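Local atomic coordinates of copper-transporting atpase (Sulfolobus solfataricus, PDB entry 2YJ3), a protein that probably uses ATP hydrolysis to move copper ions across the cell membrane, this piece being the catalytic part that binds the nucleotide. Residues 44-49 and 129-134; 54-59 and 81-86; 63-68 and 89-94; 105-110 and 122-127. The protein carries 1 engineered substitution. All blocks are in the same frame, centred on the assembly; numbering follows the deposited sequence.

Contact 1 (44-49 and 129-134)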
# COMPACT_ATOMS: atom_id res chain seq x y z
N PRO A 44 -1.18 6.95 -3.39
CA PRO A 44 -1.95 7.82 -2.50
C PRO A 44 -2.26 9.15 -3.17
O PRO A 44 -1.80 9.38 -4.29
CB PRO A 44 -0.99 8.04 -1.33
CG PRO A 44 0.36 7.99 -1.97
CD PRO A 44 0.26 6.97 -3.08
N ILE A 45 -3.05 9.99 -2.51
CA ILE A 45 -3.27 11.34 -3.01
C ILE A 45 -2.95 12.39 -1.94
O ILE A 45 -2.99 12.12 -0.75
CB ILE A 45 -4.72 11.58 -3.50
CG1 ILE A 45 -5.74 11.31 -2.39
CG2 ILE A 45 -5.03 10.72 -4.73
CD1 ILE A 45 -7.20 11.48 -2.84
N VAL A 46 -2.64 13.58 -2.42
CA VAL A 46 -2.51 14.75 -1.58
C VAL A 46 -3.91 15.17 -1.16
O VAL A 46 -4.74 15.51 -2.02
CB VAL A 46 -1.84 15.86 -2.38
CG1 VAL A 46 -2.00 17.19 -1.67
CG2 VAL A 46 -0.36 15.50 -2.65
N THR A 47 -4.20 15.12 0.13
CA THR A 47 -5.49 15.59 0.65
C THR A 47 -5.43 17.05 1.10
O THR A 47 -6.46 17.70 1.27
CB THR A 47 -6.02 14.71 1.79
OG1 THR A 47 -4.97 14.47 2.73
CG2 THR A 47 -6.51 13.37 1.25
N GLN A 48 -4.21 17.56 1.30
CA GLN A 48 -4.05 19.00 1.56
C GLN A 48 -2.59 19.46 1.49
O GLN A 48 -1.68 18.75 1.87
CB GLN A 48 -4.66 19.40 2.90
CG GLN A 48 -3.67 19.54 4.03
CD GLN A 48 -4.25 20.31 5.21
OE1 GLN A 48 -4.90 21.35 5.04
NE2 GLN A 48 -4.01 19.81 6.42
N PHE A 49 -2.39 20.66 0.97
CA PHE A 49 -1.09 21.27 0.92
C PHE A 49 -1.17 22.61 1.63
O PHE A 49 -2.02 23.44 1.31
CB PHE A 49 -0.66 21.50 -0.53
CG PHE A 49 0.59 22.31 -0.65
CD1 PHE A 49 1.81 21.76 -0.29
CD2 PHE A 49 0.54 23.63 -1.10
CE1 PHE A 49 2.98 22.51 -0.38
CE2 PHE A 49 1.69 24.39 -1.18
CZ PHE A 49 2.92 23.83 -0.83
N ALA A 129 6.59 24.33 4.37
CA ALA A 129 5.35 23.83 3.79
C ALA A 129 5.13 22.40 4.24
O ALA A 129 6.03 21.77 4.80
CB ALA A 129 5.42 23.89 2.25
N SER A 130 3.93 21.87 3.96
CA SER A 130 3.63 20.49 4.31
C SER A 130 2.47 19.91 3.51
O SER A 130 1.66 20.65 2.94
CB SER A 130 3.34 20.37 5.81
OG SER A 130 2.10 20.98 6.09
N PHE A 131 2.39 18.58 3.46
CA PHE A 131 1.30 17.87 2.78
C PHE A 131 0.68 16.89 3.73
O PHE A 131 1.39 16.26 4.53
CB PHE A 131 1.82 16.99 1.62
CG PHE A 131 2.50 17.75 0.52
CD1 PHE A 131 3.84 18.08 0.61
CD2 PHE A 131 1.79 18.12 -0.61
CE1 PHE A 131 4.46 18.78 -0.40
CE2 PHE A 131 2.41 18.81 -1.64
CZ PHE A 131 3.73 19.14 -1.54
N ASN A 132 -0.65 16.77 3.65
CA ASN A 132 -1.33 15.59 4.16
C ASN A 132 -1.55 14.70 2.93
O ASN A 132 -2.03 15.19 1.92
CB ASN A 132 -2.69 15.98 4.76
CG ASN A 132 -2.66 16.05 6.28
OD1 ASN A 132 -1.98 16.88 6.87
ND2 ASN A 132 -3.44 15.17 6.91
N ILE A 133 -1.18 13.43 3.00
CA ILE A 133 -1.48 12.50 1.92
C ILE A 133 -2.24 11.30 2.48
O ILE A 133 -1.99 10.87 3.60
CB ILE A 133 -0.21 11.98 1.19
CG1 ILE A 133 0.45 10.85 1.97
CG2 ILE A 133 0.77 13.11 0.92
CD1 ILE A 133 -0.10 9.47 1.65
N SER A 134 -3.17 10.76 1.70
CA SER A 134 -3.93 9.61 2.16
C SER A 134 -4.11 8.56 1.07
O SER A 134 -4.03 8.86 -0.13
CB SER A 134 -5.29 10.05 2.70
OG SER A 134 -6.13 10.47 1.65
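T47 and Q48 both give their backbone N-H to one acceptor across the strands, N132 O, T47 N at 2.8 Å and Q48 N at a longer 3.3 Å. The two donors come from the same face of that carbonyl, tilted out of its plane, and T47 OG1 adds a weak third bond to the same oxygen. The rest is ordinary pairing: I45 and S134 exchange two backbone hydrogen bonds, and N132 N donates to Q48 O at 2.9 Å. On the face carrying V46, F49, F131 and I133, F49 has CG anti to the backbone N (chi1 172°), and its CD1 lies over one face of the F131 ring, toward its rim, 3.3 Å from F131 CE2, the planes inclined at 44°. V46 CG2 reaches F131 CD2 at 4.0 Å. P44 CB presses tightly on I133 CD1 at 3.4 Å. An alanine in place of F131 would probably open a gap beside V46 CG2 and L56 and A59 of helix 53-63, and let the F49 ring turn more freely. T47, Q48 and N132 form a classic beta bulge in the pairing of edge strand 45-50 with strand 126-134, in the six-stranded antiparallel sheet of the nucleotide-binding domain.

Contact 2 (54-59 and 81-86)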
# COMPACT_ATOMS: atom_id res chain seq x y z
N LEU A 54 5.49 28.53 -4.73
CA LEU A 54 6.92 28.32 -4.99
C LEU A 54 7.42 27.09 -4.23
O LEU A 54 8.16 26.28 -4.77
CB LEU A 54 7.75 29.56 -4.60
CG LEU A 54 9.26 29.48 -4.85
CD1 LEU A 54 9.59 29.18 -6.29
CD2 LEU A 54 9.97 30.77 -4.40
N SER A 55 7.01 26.96 -2.98
CA SER A 55 7.36 25.81 -2.17
C SER A 55 6.84 24.54 -2.81
O SER A 55 7.53 23.51 -2.85
CB SER A 55 6.79 25.95 -0.76
OG SER A 55 7.42 27.01 -0.08
N LEU A 56 5.62 24.62 -3.30
CA LEU A 56 4.98 23.51 -3.99
C LEU A 56 5.83 23.08 -5.18
O LEU A 56 6.11 21.89 -5.36
CB LEU A 56 3.56 23.93 -4.45
CG LEU A 56 2.74 22.93 -5.26
CD1 LEU A 56 2.72 21.56 -4.59
CD2 LEU A 56 1.29 23.46 -5.53
N ALA A 57 6.27 24.05 -5.98
CA ALA A 57 7.05 23.75 -7.17
C ALA A 57 8.40 23.14 -6.80
O ALA A 57 8.93 22.31 -7.53
CB ALA A 57 7.26 25.00 -8.00
N TYR A 58 8.98 23.60 -5.69
CA TYR A 58 10.26 23.08 -5.24
C TYR A 58 10.12 21.63 -4.82
O TYR A 58 10.88 20.78 -5.25
CB TYR A 58 10.80 23.92 -4.07
CG TYR A 58 11.44 25.24 -4.48
CD1 TYR A 58 11.76 25.49 -5.81
CD2 TYR A 58 11.74 26.22 -3.53
CE1 TYR A 58 12.34 26.68 -6.19
CE2 TYR A 58 12.32 27.42 -3.91
CZ TYR A 58 12.63 27.64 -5.24
OH TYR A 58 13.23 28.82 -5.64
N ALA A 59 9.14 21.34 -3.98
CA ALA A 59 8.92 19.98 -3.52
C ALA A 59 8.67 19.01 -4.69
O ALA A 59 9.24 17.94 -4.74
CB ALA A 59 7.75 19.94 -2.56
N GLN A 81 -2.04 21.57 -10.17
CA GLN A 81 -2.11 22.98 -9.76
C GLN A 81 -1.55 23.89 -10.84
O GLN A 81 -1.77 25.09 -10.80
CB GLN A 81 -1.36 23.22 -8.45
CG GLN A 81 -1.94 22.44 -7.31
CD GLN A 81 -3.42 22.70 -7.17
OE1 GLN A 81 -3.85 23.85 -7.03
NE2 GLN A 81 -4.22 21.64 -7.21
N GLY A 82 -0.77 23.33 -11.76
CA GLY A 82 -0.29 24.08 -12.90
C GLY A 82 1.18 24.47 -12.84
O GLY A 82 1.72 25.08 -13.76
N VAL A 83 1.86 24.13 -11.74
CA VAL A 83 3.25 24.50 -11.61
C VAL A 83 4.12 23.59 -12.48
O VAL A 83 3.75 22.44 -12.73
CB VAL A 83 3.71 24.49 -10.14
CG1 VAL A 83 2.84 25.44 -9.32
CG2 VAL A 83 3.63 23.09 -9.56
N LYS A 84 5.25 24.10 -12.95
CA LYS A 84 6.13 23.31 -13.79
C LYS A 84 7.34 22.79 -13.02
O LYS A 84 7.77 23.39 -12.05
CB LYS A 84 6.59 24.08 -15.04
CG LYS A 84 7.34 25.35 -14.75
CD LYS A 84 7.94 25.96 -16.02
CE LYS A 84 8.75 27.22 -15.70
NZ LYS A 84 9.19 27.98 -16.90
N ILE A 85 7.85 21.65 -13.47
CA ILE A 85 9.01 21.02 -12.86
C ILE A 85 10.28 21.82 -13.14
O ILE A 85 10.56 22.21 -14.28
CB ILE A 85 9.20 19.59 -13.38
CG1 ILE A 85 8.00 18.73 -12.98
CG2 ILE A 85 10.47 18.98 -12.80
CD1 ILE A 85 7.83 18.60 -11.48
N LEU A 86 11.06 22.05 -12.09
CA LEU A 86 12.29 22.84 -12.17
C LEU A 86 13.54 21.95 -12.21
O LEU A 86 13.51 20.80 -11.77
CB LEU A 86 12.36 23.80 -10.98
CG LEU A 86 11.63 25.15 -11.06
CD1 LEU A 86 10.73 25.25 -12.29
CD2 LEU A 86 10.84 25.45 -9.78
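L56 reaches out from helix 53-63 toward Q81 and V83, and its side chain can be followed outward atom by atom. Its CB packs on the ring of F49. CG, anti to the backbone N (chi1 177°), comes within 4.4 Å of V83 CG2. At the fork CD1 goes to the F131 ring, while CD2 meets the Q81 chain at about a right angle, 3.8 Å from Q81 CG. One residue on, the small A57 lets the two backbones come close: A57 CB sits 4.2 Å from V83 CB and 4.0 Å from L86 CD2. That same methyl of L86 also meets the edge of the Y58 ring, near its plane, 4.1 Å from Y58 CD1, while L54 CD1 lies over one face of this ring and the hydroxyl goes on to K106 NZ. The contact between the segments is apolar; S61 OG just beyond it bonds both A57 O and L86 N. G82, with phi 105°, would bring any CB against the carbonyl O of Q81. The arrangement is a Schellman motif closing helix 69-81, followed by an extended return across helix 53-63, the two helices packing on one face of the domain's antiparallel sheet.

Contact 3 (63-68 and 89-94)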
# COMPACT_ATOMS: atom_id res chain seq x y z
N GLU A 63 10.68 15.77 -5.91
CA GLU A 63 9.97 14.50 -5.90
C GLU A 63 9.90 13.85 -7.29
O GLU A 63 9.69 12.64 -7.41
CB GLU A 63 8.56 14.68 -5.31
CG GLU A 63 8.54 14.93 -3.82
CD GLU A 63 8.84 13.69 -3.00
OE1 GLU A 63 9.57 12.80 -3.47
OE2 GLU A 63 8.32 13.59 -1.87
N ALA A 64 10.07 14.66 -8.33
CA ALA A 64 10.00 14.14 -9.70
C ALA A 64 11.13 13.18 -10.04
O ALA A 64 11.13 12.56 -11.10
CB ALA A 64 9.95 15.28 -10.72
N LEU A 65 12.09 13.03 -9.14
CA LEU A 65 13.22 12.14 -9.42
C LEU A 65 13.11 10.83 -8.66
O LEU A 65 13.98 9.99 -8.74
CB LEU A 65 14.53 12.85 -9.07
CG LEU A 65 14.69 14.20 -9.78
CD1 LEU A 65 15.99 14.90 -9.37
CD2 LEU A 65 14.65 14.00 -11.28
N SER A 66 12.02 10.67 -7.92
CA SER A 66 11.77 9.44 -7.19
C SER A 66 10.60 8.69 -7.79
O SER A 66 9.72 9.29 -8.41
CB SER A 66 11.48 9.75 -5.72
OG SER A 66 10.70 8.72 -5.15
N SER A 67 10.58 7.37 -7.62
CA SER A 67 9.51 6.53 -8.14
C SER A 67 8.59 6.08 -7.01
O SER A 67 7.62 5.35 -7.23
CB SER A 67 10.09 5.32 -8.90
OG SER A 67 11.01 4.60 -8.09
N HIS A 68 8.89 6.52 -5.80
CA HIS A 68 8.02 6.26 -4.67
C HIS A 68 6.60 6.83 -4.93
O HIS A 68 6.45 7.91 -5.51
CB HIS A 68 8.64 6.86 -3.42
CG HIS A 68 8.10 6.28 -2.15
ND1 HIS A 68 6.95 6.76 -1.55
CD2 HIS A 68 8.55 5.28 -1.36
CE1 HIS A 68 6.72 6.08 -0.44
NE2 HIS A 68 7.67 5.17 -0.31
N LYS A 89 19.61 19.70 -8.96
CA LYS A 89 20.95 19.14 -8.92
C LYS A 89 21.18 18.47 -7.57
O LYS A 89 20.50 18.76 -6.59
CB LYS A 89 22.01 20.23 -9.14
N ASP A 90 22.15 17.56 -7.53
CA ASP A 90 22.55 16.88 -6.30
C ASP A 90 21.42 16.07 -5.67
O ASP A 90 21.33 15.96 -4.45
CB ASP A 90 23.10 17.88 -5.29
CG ASP A 90 24.39 18.50 -5.75
OD1 ASP A 90 25.24 17.76 -6.31
OD2 ASP A 90 24.57 19.71 -5.56
N PHE A 91 20.56 15.49 -6.49
CA PHE A 91 19.48 14.70 -5.94
C PHE A 91 20.02 13.60 -5.04
O PHE A 91 21.06 12.99 -5.34
CB PHE A 91 18.65 14.10 -7.06
CG PHE A 91 17.56 13.19 -6.59
CD1 PHE A 91 16.39 13.72 -6.05
CD2 PHE A 91 17.69 11.82 -6.71
CE1 PHE A 91 15.39 12.89 -5.65
CE2 PHE A 91 16.68 10.97 -6.29
CZ PHE A 91 15.53 11.50 -5.77
N LYS A 92 19.32 13.35 -3.95
CA LYS A 92 19.62 12.23 -3.06
C LYS A 92 18.31 11.68 -2.53
O LYS A 92 17.39 12.44 -2.19
CB LYS A 92 20.54 12.68 -1.92
CG LYS A 92 20.95 11.59 -0.95
CD LYS A 92 22.49 11.38 -0.92
CE LYS A 92 22.98 10.41 -2.03
NZ LYS A 92 24.46 10.14 -2.01
N GLU A 93 18.19 10.36 -2.48
CA GLU A 93 16.99 9.75 -1.94
C GLU A 93 17.27 8.65 -0.92
O GLU A 93 18.16 7.83 -1.10
CB GLU A 93 16.15 9.15 -3.07
CG GLU A 93 14.85 8.53 -2.59
CD GLU A 93 13.97 8.01 -3.73
OE1 GLU A 93 14.50 7.79 -4.85
OE2 GLU A 93 12.76 7.82 -3.49
N ILE A 94 16.49 8.64 0.16
CA ILE A 94 16.42 7.46 1.00
C ILE A 94 14.98 6.94 1.00
O ILE A 94 14.08 7.52 1.63
CB ILE A 94 16.93 7.72 2.42
CG1 ILE A 94 16.24 6.78 3.40
CG2 ILE A 94 16.73 9.17 2.81
CD1 ILE A 94 16.82 6.80 4.76
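The type I turn from E63 to S66, where L65 and S66 meet F91 and E93, belongs to the nucleotide site: E63 and, two residues beyond the turn, H68 contact ATP and AMP in other crystals of this protein, and H68 opens the His-Pro pair characteristic of P1B-type ATPases. S66 OG donates to E93 OE2 at 2.8 Å, from above the carboxylate plane, and accepts from H68 N at 2.9 Å, which makes an ST turn. One hydroxyl ties the strand to the residue that caps the next helix. E93 spans the distance with an extended chain, CG anti to the backbone N (chi1 -178°), and its OE1 lies at the F91 ring edge, in plane. L65 CB lies over the centre of the F91 ring, 3.6 Å from its centroid, a CH-pi contact, and L65 CD1 reaches the root of the ring, 3.5 Å from F91 CD1. An alanine in place of F91 would probably leave L65 CB with no ring beneath it and the turn less firmly held. The loop joins helix 53-63 to helix 69-81, where A71 touches S66, while F91, on outermost strand 91-94, also packs on V99 of strand 98-103.

Contact 4 (105-110 and 122-127)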
# COMPACT_ATOMS: atom_id res chain seq x y z
N ASP A 105 20.15 27.65 -6.15
CA ASP A 105 21.10 27.87 -5.05
C ASP A 105 20.55 27.50 -3.67
O ASP A 105 21.21 27.73 -2.67
CB ASP A 105 21.58 29.32 -5.01
CG ASP A 105 22.33 29.73 -6.26
OD1 ASP A 105 22.96 28.86 -6.90
OD2 ASP A 105 22.28 30.93 -6.59
N LYS A 106 19.33 26.96 -3.64
CA LYS A 106 18.67 26.60 -2.38
C LYS A 106 18.59 25.09 -2.19
O LYS A 106 18.34 24.33 -3.14
CB LYS A 106 17.26 27.21 -2.33
CG LYS A 106 17.18 28.59 -1.69
CD LYS A 106 16.67 29.64 -2.66
CE LYS A 106 15.40 29.19 -3.35
NZ LYS A 106 14.30 30.21 -3.23
N ILE A 107 18.76 24.64 -0.95
CA ILE A 107 18.66 23.22 -0.65
C ILE A 107 17.25 22.85 -0.22
O ILE A 107 16.73 23.35 0.77
CB ILE A 107 19.65 22.80 0.46
CG1 ILE A 107 21.09 23.08 0.04
CG2 ILE A 107 19.48 21.33 0.81
CD1 ILE A 107 21.49 22.42 -1.26
N ILE A 108 16.64 21.95 -0.97
CA ILE A 108 15.27 21.54 -0.68
C ILE A 108 15.21 20.09 -0.22
O ILE A 108 15.83 19.22 -0.81
CB ILE A 108 14.34 21.71 -1.91
CG1 ILE A 108 14.00 23.19 -2.12
CG2 ILE A 108 13.02 20.97 -1.67
CD1 ILE A 108 15.03 23.94 -2.88
N GLU A 109 14.46 19.85 0.85
CA GLU A 109 14.26 18.51 1.38
C GLU A 109 12.80 18.25 1.55
O GLU A 109 12.07 19.09 2.08
CB GLU A 109 14.90 18.39 2.76
CG GLU A 109 16.37 18.61 2.79
CD GLU A 109 16.93 18.42 4.20
OE1 GLU A 109 16.87 19.38 5.00
OE2 GLU A 109 17.39 17.29 4.49
N VAL A 110 12.36 17.07 1.14
CA VAL A 110 10.98 16.64 1.37
C VAL A 110 11.04 15.35 2.17
O VAL A 110 11.59 14.35 1.72
CB VAL A 110 10.23 16.43 0.04
CG1 VAL A 110 8.76 16.13 0.31
CG2 VAL A 110 10.38 17.65 -0.85
N TYR A 122 11.40 21.38 3.53
CA TYR A 122 12.39 22.29 4.10
C TYR A 122 13.11 23.03 3.01
O TYR A 122 13.40 22.47 1.94
CB TYR A 122 13.42 21.52 4.91
CG TYR A 122 12.82 20.81 6.09
CD1 TYR A 122 12.11 19.63 5.92
CD2 TYR A 122 12.95 21.32 7.36
CE1 TYR A 122 11.55 18.99 6.99
CE2 TYR A 122 12.40 20.68 8.44
CZ TYR A 122 11.70 19.51 8.25
OH TYR A 122 11.14 18.86 9.32
N ILE A 123 13.41 24.29 3.28
CA ILE A 123 14.24 25.05 2.38
C ILE A 123 15.36 25.64 3.20
O ILE A 123 15.13 26.48 4.08
CB ILE A 123 13.50 26.18 1.68
CG1 ILE A 123 12.42 25.62 0.73
CG2 ILE A 123 14.50 27.04 0.90
CD1 ILE A 123 11.41 26.70 0.26
N ASN A 124 16.57 25.17 2.91
CA ASN A 124 17.75 25.56 3.65
C ASN A 124 17.59 25.35 5.15
O ASN A 124 18.04 26.16 5.94
CB ASN A 124 18.11 27.01 3.33
CG ASN A 124 18.65 27.17 1.92
OD1 ASN A 124 18.95 26.18 1.25
ND2 ASN A 124 18.78 28.40 1.46
N GLY A 125 16.95 24.24 5.52
CA GLY A 125 16.91 23.82 6.90
C GLY A 125 15.62 24.18 7.62
O GLY A 125 15.34 23.69 8.72
N GLU A 126 14.83 25.05 7.00
CA GLU A 126 13.62 25.59 7.63
C GLU A 126 12.34 24.95 7.07
O GLU A 126 12.10 25.01 5.87
CB GLU A 126 13.58 27.10 7.41
CG GLU A 126 12.25 27.74 7.80
CD GLU A 126 12.22 29.25 7.54
OE1 GLU A 126 12.71 29.67 6.46
OE2 GLU A 126 11.70 29.99 8.42
N PRO A 127 11.52 24.37 7.95
CA PRO A 127 10.23 23.81 7.53
C PRO A 127 9.27 24.91 7.09
O PRO A 127 8.87 25.72 7.92
CB PRO A 127 9.71 23.12 8.80
CG PRO A 127 10.38 23.84 9.93
CD PRO A 127 11.73 24.26 9.41
O HOH W 1 16.57 21.99 3.30
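N124 grips I107 twice. Its side-chain OD1 takes the backbone I107 N at 2.7 Å, the donor tilted slightly from the amide plane, and its own N donates to I107 O at 2.8 Å in a bond close to straight, 176° at the hydrogen. Its first torsion sets CG anti to the carbonyl carbon (chi1 -71°); the amide beyond crosses I107 at about a right angle, and OD1 takes the place of the backbone carbonyl a continuing strand would offer. Two residues along, E109 and Y122 form a regular hydrogen-bonded pair, Y122 N to E109 O at 2.8 Å and E109 N to Y122 O at 3.0 Å. A water fills in between: it donates to I107 O at 2.9 Å and to E109 OE1 at 3.1 Å, and accepts from G125 N. I107 O therefore receives both N124 N and the water. The bend itself is a type I' turn from I123 to E126, the tight connection of a two-residue beta hairpin between strands 119-123 and 126-134. G125 has phi 99°, where a CB would jam against the carbonyl O of N124. Between the polar pairs, I108 and I123 form the non-hydrogen-bonded pair. Their side chains lie side by side, I108 CG1 to I123 CG1 at 4.1 Å, and both pack on Y58 of helix 53-63. K106 passes N124 at about a right angle, its CG 3.5 Å from N124 ND2. On the other face E109 crosses Y122 obliquely near CB, and the Y122 ring makes a cation-pi contact with K111.

From the N terminus the chain enters the nucleotide-binding domain along strand 45-50, and contact 1 closes the largest loop, its return strand 126-134 bringing the chain back. The other three contacts are nested inside it. Contacts 2 and 3 cross: 54-59, 63-68, 81-86 and 89-94 alternate, so helices 53-63 and 69-81 and the loop after them are tied to one another and to edge strand 91-94. Contact 4 follows both in series, closing a short loop within the hairpin of strands 106-111 and 119-123. Contacts 1, 3 and 4 all reach the same antiparallel sheet, while helix 53-63 of contact 2 packs against contact 1 through L56 and against contact 4 through Y58.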